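Putative metalloprotease II (Bacteroides fragilis, PDB 4ON1) binds a zinc ion and probably acts as an extracellular metalloendopeptidase, hydrolysing peptide bonds within proteins. Local coordinates at residues A[62-67]-A[233-238]; A[105-108]-A[114-117]; A[120-125]-A[154-159]; A[203-208]-A[305-310]. One frame throughout, in Å; residues are numbered along the deposited sequence.

Contact 1 of 4, residues A[62-67]-A[233-238]; sequences HGVEIE and FLIDSG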
loop_
_atom_site.group_PDB
_atom_site.type_symbol
_atom_site.label_atom_id
_atom_site.label_comp_id
_atom_site.label_asym_id
_atom_site.label_seq_id
_atom_site.Cartn_x
_atom_site.Cartn_y
_atom_site.Cartn_z
ATOM N N HIS A 62 10.039 -12.135 0.863
ATOM C CA HIS A 62 9.497 -13.414 0.409
ATOM C C HIS A 62 8.113 -13.673 1.010
ATOM O O HIS A 62 7.732 -13.043 1.992
ATOM C CB HIS A 62 10.465 -14.541 0.779
ATOM C CG HIS A 62 11.854 -14.325 0.261
ATOM N ND1 HIS A 62 12.157 -14.309 -1.084
ATOM C CD2 HIS A 62 13.019 -14.091 0.911
ATOM C CE1 HIS A 62 13.450 -14.083 -1.240
ATOM N NE2 HIS A 62 13.996 -13.948 -0.044
ATOM N N GLY A 63 7.346 -14.571 0.400
ATOM C CA GLY A 63 6.015 -14.877 0.896
ATOM C C GLY A 63 4.941 -13.999 0.275
ATOM O O GLY A 63 3.760 -14.130 0.608
ATOM N N VAL A 64 5.343 -13.089 -0.611
ATOM C CA VAL A 64 4.381 -12.221 -1.283
ATOM C C VAL A 64 4.611 -12.172 -2.783
ATOM O O VAL A 64 5.743 -12.185 -3.255
ATOM C CB VAL A 64 4.406 -10.775 -0.737
ATOM C CG1 VAL A 64 3.823 -10.737 0.663
ATOM C CG2 VAL A 64 5.816 -10.230 -0.743
ATOM N N GLU A 65 3.508 -12.116 -3.520
ATOM C CA GLU A 65 3.528 -12.025 -4.973
ATOM C C GLU A 65 2.612 -10.883 -5.399
ATOM O O GLU A 65 1.502 -10.744 -4.883
ATOM C CB GLU A 65 3.085 -13.361 -5.596
ATOM C CG GLU A 65 2.943 -13.359 -7.117
ATOM C CD GLU A 65 2.425 -14.688 -7.666
ATOM O OE1 GLU A 65 2.394 -15.684 -6.906
ATOM O OE2 GLU A 65 2.040 -14.734 -8.856
ATOM N N ILE A 66 3.091 -10.048 -6.313
ATOM C CA ILE A 66 2.289 -8.954 -6.845
ATOM C C ILE A 66 2.219 -9.042 -8.366
ATOM O O ILE A 66 3.244 -9.172 -9.042
ATOM C CB ILE A 66 2.858 -7.573 -6.453
ATOM C CG1 ILE A 66 3.048 -7.475 -4.933
ATOM C CG2 ILE A 66 1.961 -6.450 -6.976
ATOM C CD1 ILE A 66 3.789 -6.218 -4.503
ATOM N N GLU A 67 1.006 -8.991 -8.898
ATOM C CA GLU A 67 0.807 -8.988 -10.340
ATOM C C GLU A 67 0.209 -7.662 -10.763
ATOM O O GLU A 67 -0.857 -7.270 -10.290
ATOM C CB GLU A 67 -0.092 -10.145 -10.767
ATOM C CG GLU A 67 -0.512 -10.099 -12.222
ATOM C CD GLU A 67 -1.718 -10.983 -12.504
ATOM O OE1 GLU A 67 -1.954 -11.940 -11.731
ATOM O OE2 GLU A 67 -2.440 -10.706 -13.486
ATOM N N PHE A 233 3.571 -10.953 10.547
ATOM C CA PHE A 233 3.499 -11.953 11.612
ATOM C C PHE A 233 2.788 -13.234 11.181
ATOM O O PHE A 233 3.055 -14.304 11.718
ATOM C CB PHE A 233 2.826 -11.361 12.857
ATOM C CG PHE A 233 1.342 -11.128 12.717
ATOM C CD1 PHE A 233 0.432 -11.979 13.329
ATOM C CD2 PHE A 233 0.860 -10.035 12.011
ATOM C CE1 PHE A 233 -0.933 -11.754 13.231
ATOM C CE2 PHE A 233 -0.503 -9.809 11.903
ATOM C CZ PHE A 233 -1.400 -10.669 12.511
ATOM N N LEU A 234 1.915 -13.130 10.186
ATOM C CA LEU A 234 1.254 -14.312 9.638
ATOM C C LEU A 234 2.062 -14.940 8.498
ATOM O O LEU A 234 1.930 -16.135 8.218
ATOM C CB LEU A 234 -0.146 -13.953 9.143
ATOM C CG LEU A 234 -1.181 -13.481 10.168
ATOM C CD1 LEU A 234 -2.504 -13.128 9.478
ATOM C CD2 LEU A 234 -1.411 -14.552 11.204
ATOM N N ILE A 235 2.906 -14.137 7.855
ATOM C CA ILE A 235 3.688 -14.599 6.706
ATOM C C ILE A 235 4.999 -15.267 7.124
ATOM O O ILE A 235 5.329 -16.350 6.643
ATOM C CB ILE A 235 4.017 -13.435 5.746
ATOM C CG1 ILE A 235 2.734 -12.803 5.194
ATOM C CG2 ILE A 235 4.913 -13.916 4.608
ATOM C CD1 ILE A 235 2.967 -11.524 4.388
ATOM N N ASP A 236 5.739 -14.625 8.028
ATOM C CA ASP A 236 7.019 -15.165 8.498
ATOM C C ASP A 236 6.848 -16.471 9.267
ATOM O O ASP A 236 7.736 -17.322 9.288
ATOM C CB ASP A 236 7.747 -14.157 9.394
ATOM C CG ASP A 236 8.396 -13.040 8.612
ATOM O OD1 ASP A 236 8.393 -13.109 7.364
ATOM O OD2 ASP A 236 8.931 -12.105 9.250
ATOM N N SER A 237 5.707 -16.605 9.928
ATOM C CA SER A 237 5.413 -17.794 10.710
ATOM C C SER A 237 4.909 -18.930 9.829
ATOM O O SER A 237 4.715 -20.048 10.300
ATOM C CB SER A 237 4.376 -17.463 11.778
ATOM O OG SER A 237 3.230 -16.876 11.178
ATOM N N GLY A 238 4.673 -18.631 8.555
ATOM C CA GLY A 238 4.237 -19.650 7.622
ATOM C C GLY A 238 2.755 -19.961 7.665
ATOM O O GLY A 238 2.327 -20.981 7.140
HETATM O O HOH W 1 7.620 -11.627 4.864
#

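Contact 2 of 4, residues A[105-108]-A[114-117]; sequences DYIV and RMAE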
loop_
_atom_site.group_PDB
_atom_site.type_symbol
_atom_site.label_atom_id
_atom_site.label_comp_id
_atom_site.label_asym_id
_atom_site.label_seq_id
_atom_site.Cartn_x
_atom_site.Cartn_y
_atom_site.Cartn_z
ATOM N N ASP A 105 9.321 9.451 0.413
ATOM C CA ASP A 105 9.158 8.602 -0.775
ATOM C C ASP A 105 9.993 9.131 -1.943
ATOM O O ASP A 105 9.875 10.305 -2.306
ATOM C CB ASP A 105 7.686 8.534 -1.200
ATOM C CG ASP A 105 7.073 7.153 -1.012
ATOM O OD1 ASP A 105 7.825 6.167 -0.866
ATOM O OD2 ASP A 105 5.827 7.056 -1.024
ATOM N N TYR A 106 10.837 8.281 -2.520
ATOM C CA TYR A 106 11.532 8.626 -3.764
ATOM C C TYR A 106 10.911 7.817 -4.889
ATOM O O TYR A 106 10.859 6.593 -4.808
ATOM C CB TYR A 106 13.038 8.349 -3.676
ATOM C CG TYR A 106 13.753 9.080 -2.565
ATOM C CD1 TYR A 106 14.431 10.262 -2.812
ATOM C CD2 TYR A 106 13.755 8.582 -1.269
ATOM C CE1 TYR A 106 15.089 10.932 -1.800
ATOM C CE2 TYR A 106 14.407 9.246 -0.247
ATOM C CZ TYR A 106 15.072 10.421 -0.519
ATOM O OH TYR A 106 15.724 11.086 0.497
ATOM N N ILE A 107 10.438 8.500 -5.931
ATOM C CA ILE A 107 9.652 7.855 -6.977
ATOM C C ILE A 107 10.296 8.076 -8.348
ATOM O O ILE A 107 10.587 9.214 -8.731
ATOM C CB ILE A 107 8.198 8.399 -6.972
ATOM C CG1 ILE A 107 7.550 8.173 -5.598
ATOM C CG2 ILE A 107 7.370 7.791 -8.102
ATOM C CD1 ILE A 107 6.454 9.184 -5.260
ATOM N N VAL A 108 10.544 6.985 -9.068
ATOM C CA VAL A 108 11.095 7.047 -10.417
ATOM C C VAL A 108 10.278 6.189 -11.378
ATOM O O VAL A 108 10.062 5.010 -11.132
ATOM C CB VAL A 108 12.584 6.587 -10.454
ATOM C CG1 VAL A 108 13.474 7.615 -9.815
ATOM C CG2 VAL A 108 12.772 5.246 -9.742
ATOM N N ARG A 114 5.268 9.560 -18.587
ATOM C CA ARG A 114 4.529 9.160 -17.391
ATOM C C ARG A 114 5.130 9.854 -16.174
ATOM O O ARG A 114 4.397 10.349 -15.317
ATOM C CB ARG A 114 4.536 7.640 -17.204
ATOM C CG ARG A 114 3.584 7.140 -16.094
ATOM C CD ARG A 114 2.135 7.575 -16.327
ATOM N NE ARG A 114 1.245 7.204 -15.221
ATOM C CZ ARG A 114 0.194 7.929 -14.839
ATOM N NH1 ARG A 114 -0.096 9.051 -15.476
ATOM N NH2 ARG A 114 -0.567 7.536 -13.828
ATOM N N MET A 115 6.458 9.907 -16.098
ATOM C CA MET A 115 7.101 10.602 -14.981
ATOM C C MET A 115 6.631 12.055 -14.884
ATOM O O MET A 115 6.361 12.558 -13.792
ATOM C CB MET A 115 8.627 10.560 -15.102
ATOM C CG MET A 115 9.358 11.281 -13.968
ATOM S SD MET A 115 9.656 10.277 -12.489
ATOM C CE MET A 115 8.150 10.538 -11.553
ATOM N N ALA A 116 6.507 12.711 -16.034
ATOM C CA ALA A 116 6.065 14.101 -16.068
ATOM C C ALA A 116 4.628 14.211 -15.571
ATOM O O ALA A 116 4.289 15.132 -14.824
ATOM C CB ALA A 116 6.190 14.679 -17.489
ATOM N N GLU A 117 3.787 13.266 -15.977
ATOM C CA GLU A 117 2.402 13.246 -15.516
ATOM C C GLU A 117 2.330 13.037 -14.004
ATOM O O GLU A 117 1.531 13.677 -13.317
ATOM C CB GLU A 117 1.609 12.164 -16.249
ATOM C CG GLU A 117 1.394 12.470 -17.729
ATOM C CD GLU A 117 0.910 11.270 -18.522
ATOM O OE1 GLU A 117 0.854 11.376 -19.765
ATOM O OE2 GLU A 117 0.583 10.228 -17.910
#

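Contact 3 of 4, residues A[120-125]-A[154-159]; sequences NYYQNH and KNIRID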
loop_
_atom_site.group_PDB
_atom_site.type_symbol
_atom_site.label_atom_id
_atom_site.label_comp_id
_atom_site.label_asym_id
_atom_site.label_seq_id
_atom_site.Cartn_x
_atom_site.Cartn_y
_atom_site.Cartn_z
ATOM N N ASN A 120 3.341 16.241 -12.219
ATOM C CA ASN A 120 2.261 17.223 -12.298
ATOM C C ASN A 120 1.183 16.942 -11.258
ATOM O O ASN A 120 0.630 17.865 -10.656
ATOM C CB ASN A 120 1.623 17.242 -13.692
ATOM C CG ASN A 120 2.579 17.701 -14.781
ATOM O OD1 ASN A 120 3.530 18.440 -14.527
ATOM N ND2 ASN A 120 2.313 17.269 -16.013
ATOM N N TYR A 121 0.872 15.663 -11.066
ATOM C CA TYR A 121 -0.086 15.276 -10.046
ATOM C C TYR A 121 0.340 15.842 -8.690
ATOM O O TYR A 121 -0.449 16.494 -8.007
ATOM C CB TYR A 121 -0.233 13.749 -9.973
ATOM C CG TYR A 121 -0.959 13.282 -8.722
ATOM C CD1 TYR A 121 -2.337 13.097 -8.724
ATOM C CD2 TYR A 121 -0.270 13.054 -7.533
ATOM C CE1 TYR A 121 -3.006 12.687 -7.586
ATOM C CE2 TYR A 121 -0.932 12.647 -6.390
ATOM C CZ TYR A 121 -2.297 12.465 -6.423
ATOM O OH TYR A 121 -2.949 12.054 -5.286
ATOM N N TYR A 122 1.584 15.589 -8.305
ATOM C CA TYR A 122 2.058 16.011 -6.991
ATOM C C TYR A 122 2.200 17.526 -6.883
ATOM O O TYR A 122 2.022 18.096 -5.807
ATOM C CB TYR A 122 3.386 15.339 -6.663
ATOM C CG TYR A 122 3.208 13.914 -6.213
ATOM C CD1 TYR A 122 3.590 12.858 -7.023
ATOM C CD2 TYR A 122 2.619 13.626 -4.994
ATOM C CE1 TYR A 122 3.413 11.545 -6.620
ATOM C CE2 TYR A 122 2.438 12.317 -4.578
ATOM C CZ TYR A 122 2.836 11.282 -5.398
ATOM O OH TYR A 122 2.658 9.979 -4.992
ATOM N N GLN A 123 2.518 18.177 -7.996
ATOM C CA GLN A 123 2.585 19.633 -8.018
ATOM C C GLN A 123 1.194 20.236 -7.819
ATOM O O GLN A 123 1.028 21.206 -7.086
ATOM C CB GLN A 123 3.203 20.132 -9.327
ATOM C CG GLN A 123 4.720 20.019 -9.389
ATOM C CD GLN A 123 5.271 20.189 -10.795
ATOM O OE1 GLN A 123 4.519 20.264 -11.767
ATOM N NE2 GLN A 123 6.593 20.265 -10.904
ATOM N N ASN A 124 0.195 19.650 -8.466
ATOM C CA ASN A 124 -1.161 20.171 -8.366
ATOM C C ASN A 124 -1.832 19.882 -7.025
ATOM O O ASN A 124 -2.725 20.614 -6.604
ATOM C CB ASN A 124 -2.029 19.567 -9.473
ATOM C CG ASN A 124 -1.586 19.978 -10.857
ATOM O OD1 ASN A 124 -0.800 20.907 -11.020
ATOM N ND2 ASN A 124 -2.071 19.262 -11.866
ATOM N N HIS A 125 -1.381 18.836 -6.337
ATOM C CA HIS A 125 -2.040 18.423 -5.103
ATOM C C HIS A 125 -1.323 18.844 -3.819
ATOM O O HIS A 125 -1.920 18.801 -2.746
ATOM C CB HIS A 125 -2.229 16.902 -5.105
ATOM C CG HIS A 125 -3.268 16.426 -6.071
ATOM N ND1 HIS A 125 -3.103 16.503 -7.439
ATOM C CD2 HIS A 125 -4.492 15.882 -5.873
ATOM C CE1 HIS A 125 -4.174 16.019 -8.040
ATOM N NE2 HIS A 125 -5.033 15.636 -7.113
ATOM N N LYS A 154 14.007 13.547 -13.323
ATOM C CA LYS A 154 14.702 12.304 -12.990
ATOM C C LYS A 154 13.923 11.483 -11.957
ATOM O O LYS A 154 13.692 10.282 -12.123
ATOM C CB LYS A 154 16.099 12.627 -12.437
ATOM C CG LYS A 154 16.938 13.551 -13.327
ATOM C CD LYS A 154 17.914 12.778 -14.183
ATOM C CE LYS A 154 19.313 12.864 -13.613
ATOM N NZ LYS A 154 20.224 11.858 -14.228
ATOM N N ASN A 155 13.552 12.153 -10.874
ATOM C CA ASN A 155 12.812 11.545 -9.778
ATOM C C ASN A 155 11.948 12.552 -9.040
ATOM O O ASN A 155 12.094 13.764 -9.213
ATOM C CB ASN A 155 13.777 10.893 -8.797
ATOM C CG ASN A 155 14.707 11.897 -8.157
ATOM O OD1 ASN A 155 14.318 12.625 -7.237
ATOM N ND2 ASN A 155 15.948 11.944 -8.639
ATOM N N ILE A 156 11.077 12.029 -8.189
ATOM C CA ILE A 156 10.223 12.832 -7.333
ATOM C C ILE A 156 10.477 12.417 -5.890
ATOM O O ILE A 156 10.530 11.230 -5.586
ATOM C CB ILE A 156 8.728 12.638 -7.653
ATOM C CG1 ILE A 156 8.430 13.020 -9.096
ATOM C CG2 ILE A 156 7.887 13.481 -6.740
ATOM C CD1 ILE A 156 8.888 14.393 -9.442
ATOM N N ARG A 157 10.643 13.401 -5.013
ATOM C CA ARG A 157 10.854 13.165 -3.588
ATOM C C ARG A 157 9.689 13.763 -2.803
ATOM O O ARG A 157 9.495 14.975 -2.803
ATOM C CB ARG A 157 12.182 13.785 -3.149
ATOM C CG ARG A 157 12.548 13.602 -1.689
ATOM C CD ARG A 157 13.670 14.558 -1.345
ATOM N NE ARG A 157 14.319 14.242 -0.079
ATOM C CZ ARG A 157 13.889 14.661 1.105
ATOM N NH1 ARG A 157 12.790 15.400 1.192
ATOM N NH2 ARG A 157 14.561 14.334 2.203
ATOM N N ILE A 158 8.915 12.907 -2.149
ATOM C CA ILE A 158 7.726 13.340 -1.423
ATOM C C ILE A 158 7.907 13.136 0.076
ATOM O O ILE A 158 8.244 12.038 0.516
ATOM C CB ILE A 158 6.472 12.568 -1.861
ATOM C CG1 ILE A 158 6.329 12.588 -3.380
ATOM C CG2 ILE A 158 5.234 13.161 -1.199
ATOM C CD1 ILE A 158 5.982 13.963 -3.907
ATOM N N ASP A 159 7.669 14.180 0.862
ATOM C CA ASP A 159 7.681 14.025 2.309
ATOM C C ASP A 159 6.300 13.567 2.776
ATOM O O ASP A 159 5.377 14.371 2.881
ATOM C CB ASP A 159 8.081 15.336 2.990
ATOM C CG ASP A 159 8.481 15.144 4.442
ATOM O OD1 ASP A 159 9.427 15.829 4.886
ATOM O OD2 ASP A 159 7.851 14.321 5.141
#

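Contact 4 of 4, residues A[203-208]-A[305-310]; sequences LEFMLI and GVIHLN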
loop_
_atom_site.group_PDB
_atom_site.type_symbol
_atom_site.label_atom_id
_atom_site.label_comp_id
_atom_site.label_asym_id
_atom_site.label_seq_id
_atom_site.Cartn_x
_atom_site.Cartn_y
_atom_site.Cartn_z
ATOM N N LEU A 203 -3.459 -16.403 0.505
ATOM C CA LEU A 203 -4.479 -15.368 0.542
ATOM C C LEU A 203 -4.275 -14.426 -0.640
ATOM O O LEU A 203 -3.245 -13.755 -0.728
ATOM C CB LEU A 203 -4.422 -14.601 1.867
ATOM C CG LEU A 203 -5.471 -13.513 2.099
ATOM C CD1 LEU A 203 -6.880 -14.046 1.859
ATOM C CD2 LEU A 203 -5.337 -12.958 3.501
ATOM N N GLU A 204 -5.229 -14.401 -1.567
ATOM C CA GLU A 204 -5.110 -13.527 -2.739
ATOM C C GLU A 204 -6.056 -12.339 -2.671
ATOM O O GLU A 204 -7.273 -12.516 -2.606
ATOM C CB GLU A 204 -5.365 -14.298 -4.043
ATOM C CG GLU A 204 -5.258 -13.417 -5.302
ATOM C CD GLU A 204 -5.489 -14.184 -6.602
ATOM O OE1 GLU A 204 -5.992 -15.327 -6.555
ATOM O OE2 GLU A 204 -5.166 -13.643 -7.681
ATOM N N PHE A 205 -5.495 -11.132 -2.669
ATOM C CA PHE A 205 -6.301 -9.917 -2.727
ATOM C C PHE A 205 -6.477 -9.455 -4.161
ATOM O O PHE A 205 -5.492 -9.303 -4.894
ATOM C CB PHE A 205 -5.668 -8.795 -1.901
ATOM C CG PHE A 205 -5.615 -9.089 -0.443
ATOM C CD1 PHE A 205 -6.740 -8.920 0.352
ATOM C CD2 PHE A 205 -4.446 -9.569 0.135
ATOM C CE1 PHE A 205 -6.694 -9.208 1.702
ATOM C CE2 PHE A 205 -4.393 -9.863 1.488
ATOM C CZ PHE A 205 -5.517 -9.677 2.273
ATOM N N MET A 206 -7.729 -9.239 -4.560
ATOM C CA MET A 206 -8.022 -8.699 -5.879
ATOM C C MET A 206 -8.195 -7.194 -5.763
ATOM O O MET A 206 -9.176 -6.704 -5.201
ATOM C CB MET A 206 -9.275 -9.344 -6.473
ATOM C CG MET A 206 -9.236 -10.869 -6.538
ATOM S SD MET A 206 -8.044 -11.459 -7.763
ATOM C CE MET A 206 -8.949 -11.096 -9.275
ATOM N N LEU A 207 -7.217 -6.459 -6.280
ATOM C CA LEU A 207 -7.214 -5.012 -6.146
ATOM C C LEU A 207 -7.716 -4.396 -7.442
ATOM O O LEU A 207 -7.055 -4.460 -8.479
ATOM C CB LEU A 207 -5.815 -4.512 -5.791
ATOM C CG LEU A 207 -5.198 -5.201 -4.567
ATOM C CD1 LEU A 207 -3.816 -4.666 -4.290
ATOM C CD2 LEU A 207 -6.065 -5.002 -3.348
ATOM N N ILE A 208 -8.904 -3.815 -7.382
ATOM C CA ILE A 208 -9.585 -3.385 -8.591
ATOM C C ILE A 208 -9.510 -1.873 -8.730
ATOM O O ILE A 208 -10.025 -1.145 -7.885
ATOM C CB ILE A 208 -11.062 -3.826 -8.588
ATOM C CG1 ILE A 208 -11.182 -5.329 -8.290
ATOM C CG2 ILE A 208 -11.714 -3.488 -9.926
ATOM C CD1 ILE A 208 -10.409 -6.230 -9.278
ATOM N N GLY A 305 -13.911 -9.285 10.179
ATOM C CA GLY A 305 -13.672 -10.701 10.403
ATOM C C GLY A 305 -14.473 -11.574 9.460
ATOM O O GLY A 305 -15.205 -12.461 9.886
ATOM N N VAL A 306 -14.324 -11.321 8.167
ATOM C CA VAL A 306 -15.091 -12.037 7.161
ATOM C C VAL A 306 -14.192 -12.842 6.223
ATOM O O VAL A 306 -14.685 -13.507 5.304
ATOM C CB VAL A 306 -15.955 -11.073 6.339
ATOM C CG1 VAL A 306 -17.056 -10.485 7.210
ATOM C CG2 VAL A 306 -15.097 -9.969 5.766
ATOM N N ILE A 307 -12.879 -12.776 6.436
ATOM C CA ILE A 307 -11.950 -13.576 5.627
ATOM C C ILE A 307 -11.623 -14.897 6.323
ATOM O O ILE A 307 -11.029 -14.908 7.401
ATOM C CB ILE A 307 -10.638 -12.832 5.336
ATOM C CG1 ILE A 307 -10.883 -11.656 4.387
ATOM C CG2 ILE A 307 -9.610 -13.788 4.722
ATOM C CD1 ILE A 307 -9.638 -10.833 4.090
ATOM N N HIS A 308 -12.028 -16.008 5.719
ATOM C CA HIS A 308 -11.755 -17.324 6.299
ATOM C C HIS A 308 -11.017 -18.197 5.278
ATOM O O HIS A 308 -11.487 -18.376 4.155
ATOM C CB HIS A 308 -13.061 -17.990 6.754
ATOM C CG HIS A 308 -14.001 -17.060 7.463
ATOM N ND1 HIS A 308 -13.660 -16.392 8.622
ATOM C CD2 HIS A 308 -15.271 -16.684 7.175
ATOM C CE1 HIS A 308 -14.678 -15.649 9.018
ATOM N NE2 HIS A 308 -15.667 -15.804 8.155
ATOM N N LEU A 309 -9.862 -18.732 5.670
ATOM C CA LEU A 309 -9.010 -19.491 4.753
ATOM C C LEU A 309 -9.568 -20.867 4.400
ATOM O O LEU A 309 -9.392 -21.341 3.280
ATOM C CB LEU A 309 -7.613 -19.665 5.349
ATOM C CG LEU A 309 -6.830 -18.408 5.722
ATOM C CD1 LEU A 309 -5.484 -18.779 6.321
ATOM C CD2 LEU A 309 -6.637 -17.535 4.506
ATOM N N ASN A 310 -10.239 -21.502 5.354
ATOM C CA ASN A 310 -10.722 -22.861 5.155
ATOM C C ASN A 310 -12.115 -22.902 4.549
ATOM O O ASN A 310 -12.407 -23.751 3.708
ATOM C CB ASN A 310 -10.708 -23.622 6.479
ATOM C CG ASN A 310 -9.305 -23.905 6.964
ATOM O OD1 ASN A 310 -8.457 -24.364 6.196
ATOM N ND2 ASN A 310 -9.046 -23.626 8.240
#

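Contact 1 of 4, residues A[62-67]-A[233-238]
Ile235 comes in at the edge of the flat peptide that joins His62 to Gly63, not over a face: its CG2 lies 3.9 Å from His62 O and 4.0 Å from Gly63 CA. The other flat group is the Phe233 ring, two residues back on the helical turn. One of its faces carries Leu234 CG, 3.5 Å above the plane and shifted toward the rim, and the ring also stacks with Trp370 of helix 367-378. The motif here is the C-terminal end of a short helix, closed by a Schellman motif at Gly238 and a type I turn from Ile235 to Gly238, set against the last part of strand 52-68. That strand belongs to the fragilysin-type N-terminal region and runs parallel to strand 240-248 of the metallopeptidase region, with Gly63 and Glu65 both bonded through their backbones to Val242. The contact therefore lies where the two regions are joined by strand pairing. Gly63, at phi 90°, presents only its CA to the isoleucine, which lets the helix end come close to the chain.

A second touch follows along the strand. Ile235 CD1 reaches Val64 CG1 at 3.9 Å, the two side chains crossing at about a right angle. Val64 also rests on Thr228 of helix 217-230. At the helix end, remote from the strand, Ser237 OG donates to Phe233 O at 2.6 Å. The polar link across the contact is a water that donates to His62 O at 3.2 Å and to Asp236 OD1 at 3.0 Å.

Contact 2 of 4, residues A[105-108]-A[114-117]
Val108 and Met115, whose CA atoms are 7.0 Å apart, are the nearest CA pair between the two segments, an extended strand and the helix that follows after a short turn. The chain leaves strand 102-109, reverses, and lays the first turns of helix 112-126 beside the residues it has just passed.

One side chain does the bridging. Met115 starts with CG trans to its backbone N (chi1 179°), then bends at both later torsions, which swings the thioether back against the strand. Its SD sits 4.1 Å from Val108 CA and 4.0 Å from Ile107 O, and its CE is also 4.0 Å from Ile107 O. The methyl only just meets the Ile107 side chain, with CE 4.5 Å from CG2, so the sulfur end packs mostly on the strand's backbone. Within the helix and away from the strand, Arg114 NH1 forms a salt bridge to Glu117 OE2 at 2.8 Å, and Arg114 NH2 has a second acidic partner in Glu217.

Around this buried spot, Met115 also rests on Ile156 of strand 153-159. That strand bonds to Ile107 on one edge of strand 102-109, while strand 92-99 bonds to Val108 through Ala93 on the other.

Contact 3 of 4, residues A[120-125]-A[154-159]
Helix-on-sheet packing in the fragilysin-type N-terminal region is what this contact represents: Tyr122 of helix 112-126 lays its ring on Ile158 and touches Ile156, both of strand 153-159. The main touch is a CH-pi contact. Ile158 CD1 stands over one ring face, 3.8 Å from the centroid and 22° off the normal, with CD2 of Tyr122 as close as 3.6 Å to that methyl. The ring takes this position with CG trans to the carbonyl carbon of Tyr122 (chi1 -78°), and the two side chains cross at roughly ninety degrees. Ile156 adds a lighter touch, its CG2 4.4 Å from Tyr122 CD1, arriving obliquely to the ring.

The opposite face of Tyr122 is occupied as well. Tyr121 points a ring edge at it, with CD2 over the centre, 3.7 Å above the plane, while Tyr122 CD1 lies in the plane of the Tyr121 ring, at its edge. One turn on, His125 ND1 donates to Tyr121 O at 2.7 Å, and Tyr121 CE1 lies over the imidazole. The buried phenol of Tyr122 is hydrogen-bonded by its OH to His218 and to Ser326.

Strand 153-159 runs between strands 102-109 and 138-142, and Val138 of the latter touches both Tyr122 and Ile158. Through His218 and Ser326 the tyrosine also reaches beyond this sheet, to helix 217-230 and the chain after strand 319-323.

Contact 4 of 4, residues A[203-208]-A[305-310]
Leu203 and Ile307 form the close half of this contact, with Leu203 CD1 4.0 Å from Ile307 CG2 and the two side chains crossing at about a right angle. Ile307 divides its branches between two partners: CG2 serves the leucine, while CD1, at the far end of the extended arm (chi2 178°), comes to 4.1 Å from Phe205 CE1, obliquely to the ring. Leu203, Phe205 and Ile307 are all buried. Toward the next residues the fit slackens. Leu309, partly exposed, reaches Leu203 CD1 with its own CD2 at 4.4 Å. Ile307 thus faces strand 201-209, Leu309 reaches it with the end of its side chain, and His308 between them points away and bonds through ND1 to Cys376 O of the C-terminal helix.

Ile307 and Phe205 also pack on helix 331-340, which carries the zinc ligands His334 and His338: Ile307 on Leu339 and Leu340, Phe205 on Ile336. Ile307 itself is not a ligand; its side chain is about 9 Å from that of His338 and about 14 Å from the zinc ion.

What joins strand and loop here is dispersion between methyl groups and a ring, without directional bonds. The loop, which has no regular secondary structure, is held to the strand by apolar packing alone, as far as these two segments go, and polar Asn310 ND2 finds its bond elsewhere, with Gln378 O.

In the fold
From the N terminus, strand 52-68 first supplies residues 62-67, whose partner comes only at 233-238; contact 1 thus closes a loop of 165 residues. Contacts 2 and 3 both fall within that loop, one after the other: the turn into helix 112-126 closes contact 2, and strand 153-159 closes contact 3. They touch through adjoining strands, Ile107 N lying 2.8 Å from Ile156 O. Segment 203-208 then opens contact 4 before contact 1 has closed, so these two cross, with centres about 14 Å apart. Contacts 2 and 3 join helix 112-126 to strands 102-109 and 153-159 within the N-terminal region, contact 1 joins it to the metallopeptidase region, and contact 4 fastens a loop there.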